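Local coordinates for protein AP endonuclease, family 2 (Brucella melitensis biovar Abortus, PDB 3NGF) that probably interconverts hydroxypyruvate and its aldehyde isomer as a manganese-binding TIM-barrel isomerase of the hyi family, though it is named an AP endonuclease, at residues A124-F129 and V172-R177; E131-A136 and I145-E150. All coordinates share one frame; numbering follows the deposited sequence. Where two conformers were deposited one is given.

Contact 1 of 2, residues A124-F129 and V172-R177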
loop_
_atom_site.group_PDB
_atom_site.type_symbol
_atom_site.label_atom_id
_atom_site.label_comp_id
_atom_site.label_asym_id
_atom_site.label_seq_id
_atom_site.Cartn_x
_atom_site.Cartn_y
_atom_site.Cartn_z
ATOM N N ALA A 124 -24.633 -0.325 4.588
ATOM C CA ALA A 124 -24.450 1.027 4.032
ATOM C C ALA A 124 -22.976 1.257 3.709
ATOM O O ALA A 124 -22.640 1.860 2.680
ATOM C CB ALA A 124 -24.922 2.092 5.008
ATOM N N CYS A 125 -22.097 0.786 4.583
ATOM C CA CYS A 125 -20.666 0.978 4.367
ATOM C C CYS A 125 -20.151 0.250 3.131
ATOM O O CYS A 125 -19.369 0.813 2.342
ATOM C CB CYS A 125 -19.852 0.523 5.587
ATOM S SG CYS A 125 -20.031 1.575 7.062
ATOM N N GLU A 126 -20.570 -1.001 2.983
ATOM C CA GLU A 126 -20.174 -1.812 1.838
ATOM C C GLU A 126 -20.725 -1.239 0.542
ATOM O O GLU A 126 -20.033 -1.234 -0.455
ATOM C CB GLU A 126 -20.614 -3.257 2.007
ATOM C CG GLU A 126 -19.907 -3.967 3.148
ATOM C CD GLU A 126 -20.312 -5.417 3.319
ATOM O OE1 GLU A 126 -21.156 -5.916 2.519
ATOM O OE2 GLU A 126 -19.801 -6.071 4.275
ATOM N N GLU A 127 -21.966 -0.757 0.575
ATOM C CA GLU A 127 -22.572 -0.106 -0.581
ATOM C C GLU A 127 -21.804 1.146 -0.997
ATOM O O GLU A 127 -21.576 1.371 -2.187
ATOM C CB GLU A 127 -24.051 0.225 -0.318
ATOM C CG GLU A 127 -24.929 -0.983 -0.538
ATOM C CD GLU A 127 -26.380 -0.770 -0.200
ATOM O OE1 GLU A 127 -26.759 0.330 0.278
ATOM O OE2 GLU A 127 -27.145 -1.737 -0.411
ATOM N N THR A 128 -21.387 1.931 -0.011
ATOM C CA THR A 128 -20.662 3.182 -0.273
ATOM C C THR A 128 -19.259 2.878 -0.798
ATOM O O THR A 128 -18.781 3.536 -1.732
ATOM C CB THR A 128 -20.642 4.066 0.988
ATOM O OG1 THR A 128 -21.984 4.518 1.275
ATOM C CG2 THR A 128 -19.690 5.246 0.799
ATOM N N PHE A 129 -18.625 1.862 -0.216
ATOM C CA PHE A 129 -17.337 1.349 -0.715
ATOM C C PHE A 129 -17.410 1.023 -2.205
ATOM O O PHE A 129 -16.560 1.463 -2.981
ATOM C CB PHE A 129 -16.916 0.104 0.086
ATOM C CG PHE A 129 -15.652 -0.569 -0.422
ATOM C CD1 PHE A 129 -14.427 -0.293 0.157
ATOM C CD2 PHE A 129 -15.692 -1.507 -1.434
ATOM C CE1 PHE A 129 -13.270 -0.919 -0.275
ATOM C CE2 PHE A 129 -14.500 -2.134 -1.866
ATOM C CZ PHE A 129 -13.308 -1.819 -1.281
ATOM N N VAL A 172 -14.021 -6.707 -3.848
ATOM C CA VAL A 172 -13.533 -6.333 -5.175
ATOM C C VAL A 172 -14.330 -6.979 -6.328
ATOM O O VAL A 172 -14.560 -6.341 -7.353
ATOM C CB VAL A 172 -12.045 -6.626 -5.341
ATOM C CG1 VAL A 172 -11.655 -6.445 -6.837
ATOM C CG2 VAL A 172 -11.229 -5.721 -4.418
ATOM N N LYS A 173 -14.756 -8.228 -6.162
ATOM C CA LYS A 173 -15.603 -8.874 -7.167
ATOM C C LYS A 173 -16.934 -8.132 -7.320
ATOM O O LYS A 173 -17.445 -7.977 -8.431
ATOM C CB LYS A 173 -15.841 -10.354 -6.821
ATOM C CG LYS A 173 -14.699 -11.268 -7.240
ATOM C CD LYS A 173 -14.930 -12.711 -6.845
ATOM C CE LYS A 173 -13.624 -13.515 -6.862
ATOM N NZ LYS A 173 -13.823 -14.819 -6.140
ATOM N N ARG A 174 -17.482 -7.650 -6.207
ATOM C CA ARG A 174 -18.718 -6.871 -6.260
ATOM C C ARG A 174 -18.528 -5.533 -6.964
ATOM O O ARG A 174 -19.437 -5.089 -7.674
ATOM C CB ARG A 174 -19.302 -6.678 -4.880
ATOM C CG ARG A 174 -19.705 -8.009 -4.238
ATOM C CD ARG A 174 -20.031 -7.856 -2.775
ATOM N NE ARG A 174 -21.148 -6.951 -2.508
ATOM C CZ ARG A 174 -21.463 -6.508 -1.286
ATOM N NH1 ARG A 174 -20.748 -6.876 -0.209
ATOM N NH2 ARG A 174 -22.489 -5.688 -1.130
ATOM N N VAL A 175 -17.343 -4.935 -6.807
ATOM C CA VAL A 175 -16.993 -3.655 -7.482
ATOM C C VAL A 175 -17.028 -3.841 -9.005
ATOM O O VAL A 175 -17.530 -2.966 -9.749
ATOM C CB VAL A 175 -15.617 -3.124 -7.020
ATOM C CG1 VAL A 175 -15.085 -1.994 -7.933
ATOM C CG2 VAL A 175 -15.686 -2.680 -5.548
ATOM N N ASN A 176 -16.491 -4.973 -9.467
ATOM C CA ASN A 176 -16.602 -5.397 -10.864
ATOM C C ASN A 176 -15.931 -4.395 -11.808
ATOM O O ASN A 176 -16.552 -3.899 -12.761
ATOM C CB ASN A 176 -18.070 -5.631 -11.244
ATOM C CG ASN A 176 -18.229 -6.476 -12.501
ATOM O OD1 ASN A 176 -17.547 -7.478 -12.668
ATOM N ND2 ASN A 176 -19.157 -6.076 -13.383
ATOM N N ARG A 177 -14.649 -4.109 -11.527
ATOM C CA ARG A 177 -13.834 -3.247 -12.381
ATOM C C ARG A 177 -12.441 -3.863 -12.482
ATOM O O ARG A 177 -11.832 -4.182 -11.450
ATOM C CB ARG A 177 -13.727 -1.834 -11.804
ATOM C CG ARG A 177 -15.068 -1.077 -11.751
ATOM C CD ARG A 177 -15.515 -0.647 -13.137
ATOM N NE ARG A 177 -16.661 0.258 -13.096
ATOM C CZ ARG A 177 -17.915 -0.117 -12.895
ATOM N NH1 ARG A 177 -18.226 -1.392 -12.746
ATOM N NH2 ARG A 177 -18.882 0.797 -12.870
HETATM O O HOH W 1 -23.604 -5.066 1.529
#

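Contact 2 of 2, residues E131-A136 and I145-E150. With MN (manganese (II) ion), chain C.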
loop_
_atom_site.group_PDB
_atom_site.type_symbol
_atom_site.label_atom_id
_atom_site.label_comp_id
_atom_site.label_asym_id
_atom_site.label_seq_id
_atom_site.Cartn_x
_atom_site.Cartn_y
_atom_site.Cartn_z
ATOM N N GLU A 131 -19.623 2.018 -4.513
ATOM C CA GLU A 131 -19.828 3.190 -5.332
ATOM C C GLU A 131 -18.549 3.978 -5.487
ATOM O O GLU A 131 -18.250 4.451 -6.597
ATOM C CB GLU A 131 -20.890 4.119 -4.753
ATOM C CG GLU A 131 -22.296 3.523 -4.771
ATOM C CD GLU A 131 -22.762 2.952 -6.113
ATOM O OE1 GLU A 131 -22.360 3.416 -7.206
ATOM O OE2 GLU A 131 -23.603 2.016 -6.066
ATOM N N ASN A 132 -17.823 4.155 -4.383
ATOM C CA ASN A 132 -16.605 4.973 -4.403
ATOM C C ASN A 132 -15.463 4.340 -5.211
ATOM O O ASN A 132 -14.753 5.010 -5.997
ATOM C CB ASN A 132 -16.151 5.334 -2.973
ATOM C CG ASN A 132 -16.948 6.509 -2.378
ATOM O OD1 ASN A 132 -17.403 7.420 -3.107
ATOM N ND2 ASN A 132 -17.113 6.503 -1.052
ATOM N N PHE A 133 -15.297 3.038 -5.022
ATOM C CA PHE A 133 -14.298 2.263 -5.771
ATOM C C PHE A 133 -14.649 2.209 -7.245
ATOM O O PHE A 133 -13.775 2.298 -8.084
ATOM C CB PHE A 133 -14.095 0.865 -5.146
ATOM C CG PHE A 133 -12.936 0.829 -4.167
ATOM C CD1 PHE A 133 -12.989 1.502 -2.947
ATOM C CD2 PHE A 133 -11.769 0.190 -4.508
ATOM C CE1 PHE A 133 -11.900 1.515 -2.081
ATOM C CE2 PHE A 133 -10.693 0.178 -3.654
ATOM C CZ PHE A 133 -10.743 0.848 -2.443
ATOM N N ARG A 134 -15.927 2.079 -7.588
ATOM C CA ARG A 134 -16.299 2.149 -9.008
ATOM C C ARG A 134 -15.970 3.504 -9.633
ATOM O O ARG A 134 -15.460 3.555 -10.778
ATOM C CB ARG A 134 -17.778 1.842 -9.208
ATOM C CG ARG A 134 -18.109 0.390 -9.089
ATOM C CD ARG A 134 -19.611 0.128 -9.203
ATOM N NE ARG A 134 -19.889 -1.302 -9.072
ATOM C CZ ARG A 134 -21.098 -1.836 -8.926
ATOM N NH1 ARG A 134 -22.195 -1.066 -8.859
ATOM N NH2 ARG A 134 -21.218 -3.147 -8.820
ATOM N N TYR A 135 -16.266 4.591 -8.908
ATOM C CA TYR A 135 -15.958 5.946 -9.388
ATOM C C TYR A 135 -14.447 6.070 -9.590
ATOM O O TYR A 135 -13.983 6.511 -10.634
ATOM C CB TYR A 135 -16.429 7.029 -8.423
ATOM C CG TYR A 135 -16.034 8.422 -8.872
ATOM C CD1 TYR A 135 -16.847 9.153 -9.758
ATOM C CD2 TYR A 135 -14.846 9.001 -8.445
ATOM C CE1 TYR A 135 -16.479 10.413 -10.180
ATOM C CE2 TYR A 135 -14.475 10.245 -8.863
ATOM C CZ TYR A 135 -15.284 10.954 -9.741
ATOM O OH TYR A 135 -14.880 12.203 -10.149
ATOM N N ALA A 136 -13.671 5.645 -8.600
ATOM C CA ALA A 136 -12.222 5.767 -8.699
ATOM C C ALA A 136 -11.689 4.953 -9.888
ATOM O O ALA A 136 -10.819 5.408 -10.619
ATOM C CB ALA A 136 -11.561 5.296 -7.378
ATOM N N ILE A 145 -4.277 3.420 -14.373
ATOM C CA ILE A 145 -4.003 3.394 -12.921
ATOM C C ILE A 145 -4.964 2.443 -12.226
ATOM O O ILE A 145 -6.178 2.433 -12.505
ATOM C CB ILE A 145 -4.051 4.818 -12.302
ATOM C CG1 ILE A 145 -2.936 5.669 -12.926
ATOM C CG2 ILE A 145 -3.913 4.751 -10.761
ATOM C CD1 ILE A 145 -3.128 7.166 -12.794
ATOM N N THR A 146 -4.427 1.635 -11.306
ATOM C CA THR A 146 -5.208 0.683 -10.521
ATOM C C THR A 146 -5.426 1.261 -9.105
ATOM O O THR A 146 -4.538 1.901 -8.552
ATOM C CB THR A 146 -4.481 -0.673 -10.425
ATOM O OG1 THR A 146 -4.443 -1.296 -11.713
ATOM C CG2 THR A 146 -5.165 -1.640 -9.403
ATOM N N VAL A 147 -6.629 1.080 -8.550
ATOM C CA VAL A 147 -6.931 1.457 -7.169
ATOM C C VAL A 147 -7.011 0.209 -6.306
ATOM O O VAL A 147 -7.642 -0.781 -6.694
ATOM C CB VAL A 147 -8.243 2.286 -7.044
ATOM C CG1 VAL A 147 -9.446 1.579 -7.663
ATOM C CG2 VAL A 147 -8.513 2.696 -5.587
ATOM N N LEU A 148 -6.406 0.271 -5.123
ATOM C CA LEU A 148 -6.365 -0.877 -4.235
ATOM C C LEU A 148 -7.089 -0.667 -2.936
ATOM O O LEU A 148 -7.151 0.450 -2.400
ATOM C CB LEU A 148 -4.916 -1.254 -3.899
ATOM C CG LEU A 148 -3.973 -1.545 -5.057
ATOM C CD1 LEU A 148 -2.569 -1.924 -4.514
ATOM C CD2 LEU A 148 -4.551 -2.604 -6.008
ATOM N N VAL A 149 -7.585 -1.788 -2.411
ATOM C CA VAL A 149 -8.098 -1.881 -1.046
ATOM C C VAL A 149 -7.082 -2.683 -0.252
ATOM O O VAL A 149 -6.629 -3.746 -0.712
ATOM C CB VAL A 149 -9.510 -2.565 -0.995
ATOM C CG1 VAL A 149 -9.566 -3.910 -1.791
ATOM C CG2 VAL A 149 -9.989 -2.778 0.489
ATOM N N GLU A 150 -6.725 -2.183 0.934
ATOM C CA GLU A 150 -5.744 -2.852 1.807
ATOM C C GLU A 150 -6.361 -3.288 3.127
ATOM O O GLU A 150 -6.624 -2.444 3.988
ATOM C CB GLU A 150 -4.577 -1.945 2.156
ATOM C CG GLU A 150 -3.426 -2.709 2.837
ATOM C CD GLU A 150 -2.344 -1.841 3.469
ATOM O OE1 GLU A 150 -2.407 -0.601 3.488
ATOM O OE2 GLU A 150 -1.388 -2.455 3.958
HETATM MN MN MN C . 0.518 -1.729 4.657
HETATM O O HOH W 2 -0.205 0.437 3.720
HETATM O O HOH W 3 -0.224 -0.862 6.617
#

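Contact 1 of 2, residues A124-F129 and V172-R177
F129 and V175 form the tightly packed half of this contact between two neighbouring outer helices of a TIM barrel, 122-140 and 165-175. The phenyl ring reaches its partner through one corner: F129 CE2 lies 3.9 Å from V175 CG2, and the two side chains cross at about a right angle. With CG turned anti to the backbone N (chi1 175°), the F129 ring is carried into the groove between the helices and the barrel wall, where F133 stacks on it and V149 of strand 146-149 touches it. V175 also rests on V180 of the next strand, so both side chains are buried.

Toward solvent the chemistry changes. R174 NH1 donates to E126 OE1 over 2.9 Å in a nearly straight salt bridge (N-H...O 170°). The oxygen sits in the guanidinium plane, at its edge, whereas the nitrogen approaches from well above the carboxylate plane; the two flat groups stand 72° apart. A bend at chi3 directs the otherwise extended arginine chain toward E126. One water closes the arrangement, donating to E126 OE1 at 2.8 Å and accepting from R174 NH2.

E126 OE1 is thus gripped by two donors while OE2 pairs with R122 of its own helix, a setting that would be expected to favour the ionised carboxylate.

Contact 2 of 2, residues E131-A136 and I145-E150
The ring of F133 points its CE2-CZ side at strand 146-149 and supplies most of the apolar contact between this strand and helix 122-140. Within the beta-alpha-beta unit 109-111, 122-140, 146-149, segment 131-136 runs nearly antiparallel to strand 146-149 (157°). F133 CE2 meets V147 CG2 at 3.9 Å, the side chains crossing obliquely, while F133 CZ lies 3.9 Å from V149 CB. Beside the ring, A136 CB faces V147 CG1 at 4.3 Å. V147 can serve both residues because its CG1 stands between the backbone N and the carbonyl carbon (chi1 55°) and CG2 lies anti to the N, presenting two methyls to the helix.

Backbone atoms take part as well. The peptide joining L148 to V149 lies at the ring edge, near the plane of F133, with L148 O 3.6 Å from F133 CZ. No hydrogen bond spans the segments; the peptide groups of the strand pair with its neighbours instead, as V147 does with N179 and A181.

Metal coordination belongs to the strand's C-terminal end, as is usual for active sites of TIM barrels. E150, extended with CG anti to its N (chi1 -169°), binds manganese through OE2 at 2.2 Å, alongside two waters and D185, Q211 and E247.

E150 is also a predicted proton donor/acceptor, and the chemistry divides accordingly: helix and strand meet through apolar packing and a ring edge set against a peptide, and the metal ligand comes directly after the strand's last residue.

Helix 122-140 serves both contacts, offering its first turns to helix 165-175 in contact 1 and later ones to strand 146-149 in contact 2. Contact 2 is wholly buried and apolar between the segments, as befits the layer between helix and barrel wall; contact 1 lies farther out, half hydrophobic and half ionic. Their centres are 9 Å apart, and the hydrophobic layer runs through both, with V172 CG2 packing on V149 CG1 at 3.6 Å. R134, which points away from strand 146-149, probably donates hydrogen bonds to the carbonyls of R174 and V175, tying the end of helix 165-175 to the shared helix. Of the two, contact 2 contains a manganese ligand, E150.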